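Local coordinates for phenylalanine ammonia-lyase (PDB 1Y2M) that catalyses the non-oxidative deamination of L-phenylalanine and L-tyrosine to trans-cinnamate and p-coumarate, releasing ammonium, as a homotetramer built as a dimer of dimers, at the interface of chains A and B. Sequence-based numbering; all coordinates share one arbitrary frame. Chains: chain A/B, Phenylalanine ammonia-lyase.

Contact 1: the interface of chains A and B. Residues chain A 465-466, 468-470, 691; chain B 133, 136-137.
B:His137, near the end of helix 126-138, presses its imidazole into the segment of chain A that leads from A:Tyr465 into helix 468-484. The two chains are copies in a tetrameric lyase of the PAL/histidase family, and A:Lys468, at the start of that helix, belongs to the cinnamate-binding site. Starting at its root, CB of B:His137 packs against two backbone carbonyls, with A:Tyr465 O at 3.3 Å and A:His466 O at a similar distance. A chi1 of 83° sets CG between the backbone N and the carbonyl carbon, which carries the ring toward chain A. At CG and ND1 one face meets A:Tyr465 CB, above it toward the rim. The phenol ring stands edge to face at 83°, turning its CD2 side to the imidazole: CD2 is 3.6 Å from ND1 and also nears CE1. ND1 donates to B:Ala133 O, one helical turn back, at 3.1 Å; the bond is almost straight, lies in the ring plane and meets a carbonyl lone pair, so it fixes the ring's rotation. A:Lys468 CB lies over the same face as the tyrosine CB, 3.6 Å from the imidazole CD2. The lysine runs alongside, its CD over that face 3.9 Å from NE2. A:Gly469 N is in the ring plane at the CD2 edge, and glycine suits its position because its CA can approach B:His137 O to 3.3 Å. Histidine suits its place because its flat ring can both pack by a face and donate through ND1. A:Tyr465 CE2 rests on the small CB of B:Ala133 at 3.6 Å, and A:Ile691 CD1 covers B:Glu136 O. Waters add polar links: water 2 joins B:His137 O to A:His466 O and A:Leu470 N, water 1 joins B:Glu136 O to A:Ile691 N, and water 3 bridges A:Tyr465 N, B:Ala133 O and the B:Glu136 carboxylate oxygen OE1.

Contact 2: the interface of chains A and B. Residues chain A 462-465, 682; chain B 129-130, 133.
B:Ala133, B:Ser129 and B:Leu130 meet A:Leu463, A:Tyr465 and A:Val682 along one face of a helix, at the subunit interface of the tetrameric enzyme. B:Ala133 loses most surface here: its methyl CB sits 3.3 Å from A:Leu463 O, a closeness that suits a residue no larger than alanine. One turn earlier, B:Ser129 takes both methyls of A:Val682. They lie side by side against the serine, CG1 3.9 Å from its CB and CG2 3.4 Å from its backbone O, and CG2 also reaches B:Ala133 CB. B:Leu130, the next residue, provides the greasy surface. With CG opposite the backbone N (chi1 178°), its CD1 is carried to A:Leu463 CD2, and the two leucine side chains cross at about a right angle; CD2 of A:Leu463 also packs over CA of B:Leu130 at 3.8 Å. That same CD1 faces the phenol end of A:Tyr465, although the spacing there is too short to be trusted. Within chain A the phenol OH donates to A:Ser462 O at 2.7 Å from 40° above the carbonyl plane, tying the ring back onto its own chain. A phenylalanine at A:Tyr465 would lack this hydroxyl and would probably leave A:Ser462 O without its mate and the ring less firmly tied to its own chain where it packs on B:Ala133. In the fold, chain A contributes the 3-10 turn 461-463 with the loop after it, and the short helix 681-684, which pack side by side against one face of helix 126-138 of chain B.

Contact 1: the interface of chains A and B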
ATOM      1  N   TYR A 465       0.168  36.661  -4.050  1.00 11.96           N
ATOM      2  CA  TYR A 465       0.086  35.261  -4.502  1.00 13.09           C
ATOM      3  C   TYR A 465      -0.907  34.505  -3.623  1.00 11.47           C
ATOM      4  O   TYR A 465      -0.791  33.296  -3.442  1.00 11.82           O
ATOM      5  CB  TYR A 465       1.492  34.584  -4.504  1.00 14.66           C
ATOM      6  CG  TYR A 465       2.576  35.540  -4.928  1.00 17.20           C
ATOM      7  CD1 TYR A 465       2.569  36.106  -6.184  1.00 25.87           C
ATOM      8  CD2 TYR A 465       3.564  35.935  -4.036  1.00 24.83           C
ATOM      9  CE1 TYR A 465       3.549  37.060  -6.565  1.00 24.46           C
ATOM     10  CE2 TYR A 465       4.540  36.862  -4.395  1.00 28.22           C
ATOM     11  CZ  TYR A 465       4.510  37.432  -5.661  1.00 22.76           C
ATOM     12  OH  TYR A 465       5.487  38.364  -6.007  1.00 34.96           O
ATOM     13  N   HIS A 466      -1.918  35.253  -3.175  1.00  8.47           N
ATOM     14  CA  HIS A 466      -2.891  34.900  -2.130  1.00  9.69           C
ATOM     15  C   HIS A 466      -2.967  33.412  -1.866  1.00 10.86           C
ATOM     16  O   HIS A 466      -2.450  32.961  -0.856  1.00 10.87           O
ATOM     17  CB  HIS A 466      -4.253  35.512  -2.475  1.00  9.53           C
ATOM     18  CG  HIS A 466      -5.303  35.300  -1.422  1.00  8.30           C
ATOM     19  ND1 HIS A 466      -6.643  35.585  -1.624  1.00 12.14           N
ATOM     20  CD2 HIS A 466      -5.216  34.786  -0.176  1.00 10.21           C
ATOM     21  CE1 HIS A 466      -7.325  35.282  -0.533  1.00 13.51           C
ATOM     22  NE2 HIS A 466      -6.492  34.777   0.350  1.00 10.54           N
ATOM     23  N   LYS A 468      -1.736  30.675  -3.429  1.00 11.33           N
ATOM     24  CA  LYS A 468      -0.753  29.727  -3.984  1.00  9.13           C
ATOM     25  C   LYS A 468      -0.277  28.716  -2.920  1.00 10.35           C
ATOM     26  O   LYS A 468      -0.083  27.507  -3.221  1.00 12.33           O
ATOM     27  CB  LYS A 468       0.422  30.472  -4.615  1.00 12.57           C
ATOM     28  CG  LYS A 468       1.495  29.622  -5.303  1.00 12.10           C
ATOM     29  CD  LYS A 468       2.657  30.462  -5.809  1.00 17.54           C
ATOM     30  CE  LYS A 468       2.336  31.144  -7.144  1.00 19.28           C
ATOM     31  NZ  LYS A 468       1.550  30.236  -8.062  1.00 34.49           N
ATOM     32  N   GLY A 469      -0.086  29.195  -1.687  1.00 11.05           N
ATOM     33  CA  GLY A 469       0.378  28.344  -0.596  1.00  9.23           C
ATOM     34  C   GLY A 469      -0.671  27.268  -0.329  1.00 10.49           C
ATOM     35  O   GLY A 469      -0.374  26.067  -0.089  1.00 11.88           O
ATOM     36  N   LEU A 470      -1.928  27.690  -0.391  1.00  9.62           N
ATOM     37  CA  LEU A 470      -3.065  26.779  -0.171  1.00  8.32           C
ATOM     38  C   LEU A 470      -3.202  25.732  -1.271  1.00 11.30           C
ATOM     39  O   LEU A 470      -3.605  24.595  -1.006  1.00 11.67           O
ATOM     40  CB  LEU A 470      -4.343  27.566   0.025  1.00  7.31           C
ATOM     41  CG  LEU A 470      -4.512  28.328   1.328  1.00  8.50           C
ATOM     42  CD1 LEU A 470      -5.826  29.101   1.391  1.00 13.15           C
ATOM     43  CD2 LEU A 470      -4.411  27.398   2.578  1.00 11.57           C
ATOM     44  N   ILE A 691      -3.499  33.970   6.477  1.00  9.38           N
ATOM     45  CA  ILE A 691      -4.391  33.062   5.745  1.00  8.65           C
ATOM     46  C   ILE A 691      -4.618  31.799   6.597  1.00  9.41           C
ATOM     47  O   ILE A 691      -5.778  31.331   6.791  1.00 10.34           O
ATOM     48  CB  ILE A 691      -3.738  32.716   4.431  1.00 10.25           C
ATOM     49  CG1 ILE A 691      -3.690  33.938   3.511  1.00 10.05           C
ATOM     50  CG2 ILE A 691      -4.455  31.559   3.786  1.00 10.99           C
ATOM     51  CD1 ILE A 691      -2.753  33.805   2.334  1.00  9.70           C
TER
ATOM     52  N   ALA B 133       5.003  39.561   0.459  1.00  9.76           N
ATOM     53  CA  ALA B 133       4.076  38.760  -0.413  1.00  7.58           C
ATOM     54  C   ALA B 133       4.504  37.295  -0.426  1.00  6.87           C
ATOM     55  O   ALA B 133       3.677  36.384  -0.500  1.00  7.09           O
ATOM     56  CB  ALA B 133       4.076  39.290  -1.800  1.00 11.26           C
ATOM     57  N   GLU B 136       3.396  36.021   2.997  1.00  9.39           N
ATOM     58  CA  GLU B 136       1.948  36.130   3.128  1.00  9.92           C
ATOM     59  C   GLU B 136       1.279  34.838   2.691  1.00  8.85           C
ATOM     60  O   GLU B 136       0.531  34.234   3.456  1.00  9.16           O
ATOM     61  CB  GLU B 136       1.411  37.298   2.287  1.00  8.35           C
ATOM     62  CG  GLU B 136      -0.101  37.455   2.373  1.00 13.27           C
ATOM     63  CD  GLU B 136      -0.691  38.415   1.358  1.00 10.42           C
ATOM     64  OE1 GLU B 136      -0.021  38.764   0.342  1.00  8.83           O
ATOM     65  OE2 GLU B 136      -1.862  38.855   1.571  1.00 10.16           O
ATOM     66  N   HIS B 137       1.572  34.407   1.468  1.00 10.72           N
ATOM     67  CA  HIS B 137       0.876  33.249   0.908  1.00  8.63           C
ATOM     68  C   HIS B 137       1.284  31.910   1.506  1.00  8.11           C
ATOM     69  O   HIS B 137       0.501  30.928   1.452  1.00  8.90           O
ATOM     70  CB  HIS B 137       0.923  33.249  -0.618  1.00  7.62           C
ATOM     71  CG  HIS B 137       2.188  32.690  -1.220  1.00  9.77           C
ATOM     72  ND1 HIS B 137       3.332  33.448  -1.387  1.00 13.19           N
ATOM     73  CD2 HIS B 137       2.455  31.480  -1.772  1.00 12.11           C
ATOM     74  CE1 HIS B 137       4.259  32.704  -1.968  1.00 15.95           C
ATOM     75  NE2 HIS B 137       3.753  31.513  -2.217  1.00 12.01           N
TER
HETATM   76  O   HOH W   1      -0.992  35.354   5.553  1.00  9.47           O
HETATM   77  O   HOH W   2      -1.902  30.523   0.237  1.00 10.62           O
HETATM   78  O   HOH W   3       1.058  36.929  -1.374  1.00 12.42           O

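Contact 2: the interface of chains A and B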
ATOM      1  N   SER A 462       1.397  40.819  -9.240  1.00 14.15           N
ATOM      2  CA  SER A 462       2.848  40.851  -9.153  1.00 13.25           C
ATOM      3  C   SER A 462       3.318  40.888  -7.691  1.00 14.05           C
ATOM      4  O   SER A 462       4.447  40.474  -7.394  1.00 15.25           O
ATOM      5  CB  SER A 462       3.415  42.033  -9.952  1.00 15.33           C
ATOM      6  OG  SER A 462       3.040  43.285  -9.389  1.00 12.01           O
ATOM      7  N   LEU A 463       2.472  41.373  -6.786  1.00 10.99           N
ATOM      8  CA  LEU A 463       2.823  41.474  -5.372  1.00 13.75           C
ATOM      9  C   LEU A 463       1.791  40.794  -4.473  1.00  9.14           C
ATOM     10  O   LEU A 463       1.669  41.096  -3.258  1.00 12.60           O
ATOM     11  CB  LEU A 463       3.063  42.929  -4.959  1.00 18.80           C
ATOM     12  CG  LEU A 463       4.389  43.481  -5.517  1.00 17.77           C
ATOM     13  CD1 LEU A 463       4.447  44.990  -5.362  1.00 22.54           C
ATOM     14  CD2 LEU A 463       5.614  42.831  -4.873  1.00 19.51           C
ATOM     15  N   SER A 464       1.069  39.830  -5.051  1.00  8.79           N
ATOM     16  CA  SER A 464       0.075  39.094  -4.245  1.00 11.91           C
ATOM     17  C   SER A 464      -0.127  37.704  -4.841  1.00 11.60           C
ATOM     18  O   SER A 464      -0.545  37.593  -5.983  1.00 10.61           O
ATOM     19  CB  SER A 464      -1.264  39.839  -4.209  1.00 12.76           C
ATOM     20  OG  SER A 464      -2.245  39.164  -3.423  1.00 12.65           O
ATOM     21  N   TYR A 465       0.168  36.661  -4.050  1.00 11.96           N
ATOM     22  CA  TYR A 465       0.086  35.261  -4.502  1.00 13.09           C
ATOM     23  C   TYR A 465      -0.907  34.505  -3.623  1.00 11.47           C
ATOM     24  O   TYR A 465      -0.791  33.296  -3.442  1.00 11.82           O
ATOM     25  CB  TYR A 465       1.492  34.584  -4.504  1.00 14.66           C
ATOM     26  CG  TYR A 465       2.576  35.540  -4.928  1.00 17.20           C
ATOM     27  CD1 TYR A 465       2.569  36.106  -6.184  1.00 25.87           C
ATOM     28  CD2 TYR A 465       3.564  35.935  -4.036  1.00 24.83           C
ATOM     29  CE1 TYR A 465       3.549  37.060  -6.565  1.00 24.46           C
ATOM     30  CE2 TYR A 465       4.540  36.862  -4.395  1.00 28.22           C
ATOM     31  CZ  TYR A 465       4.510  37.432  -5.661  1.00 22.76           C
ATOM     32  OH  TYR A 465       5.487  38.364  -6.007  1.00 34.96           O
ATOM     33  N   VAL A 682       0.416  43.526   0.747  1.00 11.20           N
ATOM     34  CA  VAL A 682       1.200  44.572   0.070  1.00 12.12           C
ATOM     35  C   VAL A 682       0.273  45.726  -0.327  1.00 11.38           C
ATOM     36  O   VAL A 682       0.600  46.884  -0.082  1.00 10.77           O
ATOM     37  CB  VAL A 682       1.949  44.029  -1.139  1.00 12.62           C
ATOM     38  CG1 VAL A 682       2.575  45.141  -1.925  1.00 12.76           C
ATOM     39  CG2 VAL A 682       2.992  43.056  -0.684  1.00 10.04           C
TER
ATOM     40  N   SER B 129       8.461  44.783   0.094  1.00 13.28           N
ATOM     41  CA  SER B 129       7.085  44.329  -0.147  1.00 14.61           C
ATOM     42  C   SER B 129       7.058  42.918  -0.746  1.00 14.05           C
ATOM     43  O   SER B 129       6.235  42.064  -0.358  1.00 12.87           O
ATOM     44  CB  SER B 129       6.354  45.300  -1.101  1.00 16.54           C
ATOM     45  OG  SER B 129       6.111  46.532  -0.451  1.00 14.51           O
ATOM     46  N   LEU B 130       7.961  42.667  -1.701  1.00 14.60           N
ATOM     47  CA  LEU B 130       8.004  41.368  -2.343  1.00 15.84           C
ATOM     48  C   LEU B 130       8.290  40.234  -1.346  1.00 12.85           C
ATOM     49  O   LEU B 130       7.654  39.188  -1.394  1.00 11.74           O
ATOM     50  CB  LEU B 130       9.050  41.361  -3.430  1.00 16.03           C
ATOM     51  CG  LEU B 130       9.229  40.037  -4.139  1.00 21.10           C
ATOM     52  CD1 LEU B 130       7.944  39.650  -4.848  1.00 21.54           C
ATOM     53  CD2 LEU B 130      10.395  40.128  -5.121  1.00 21.52           C
ATOM     54  N   ALA B 133       5.003  39.561   0.459  1.00  9.76           N
ATOM     55  CA  ALA B 133       4.076  38.760  -0.413  1.00  7.58           C
ATOM     56  C   ALA B 133       4.504  37.295  -0.426  1.00  6.87           C
ATOM     57  O   ALA B 133       3.677  36.384  -0.500  1.00  7.09           O
ATOM     58  CB  ALA B 133       4.076  39.290  -1.800  1.00 11.26           C
TER
HETATM   59  O   HOH W   4       1.058  36.929  -1.374  1.00 12.42           O

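The C-alpha centres of contact 1 and contact 2 lie about 9 Å apart, and the two share A:Tyr465 and B:Ala133. Both use helix 126-138 of chain B, contact 1 its later turns and contact 2 its earlier ones, against a continuous stretch of chain A from the 3-10 turn 461-463 to helix 468-484, with helices 681-684 and 691-703, distant in sequence, adding contacts to the same helix. Because this stretch includes a cinnamate-binding lysine, subunit packing and active-site structure are probably coupled. Two-fold symmetry repeats both contacts with the chains exchanged, so that each occurs twice in the A-B interface of the homotetramer.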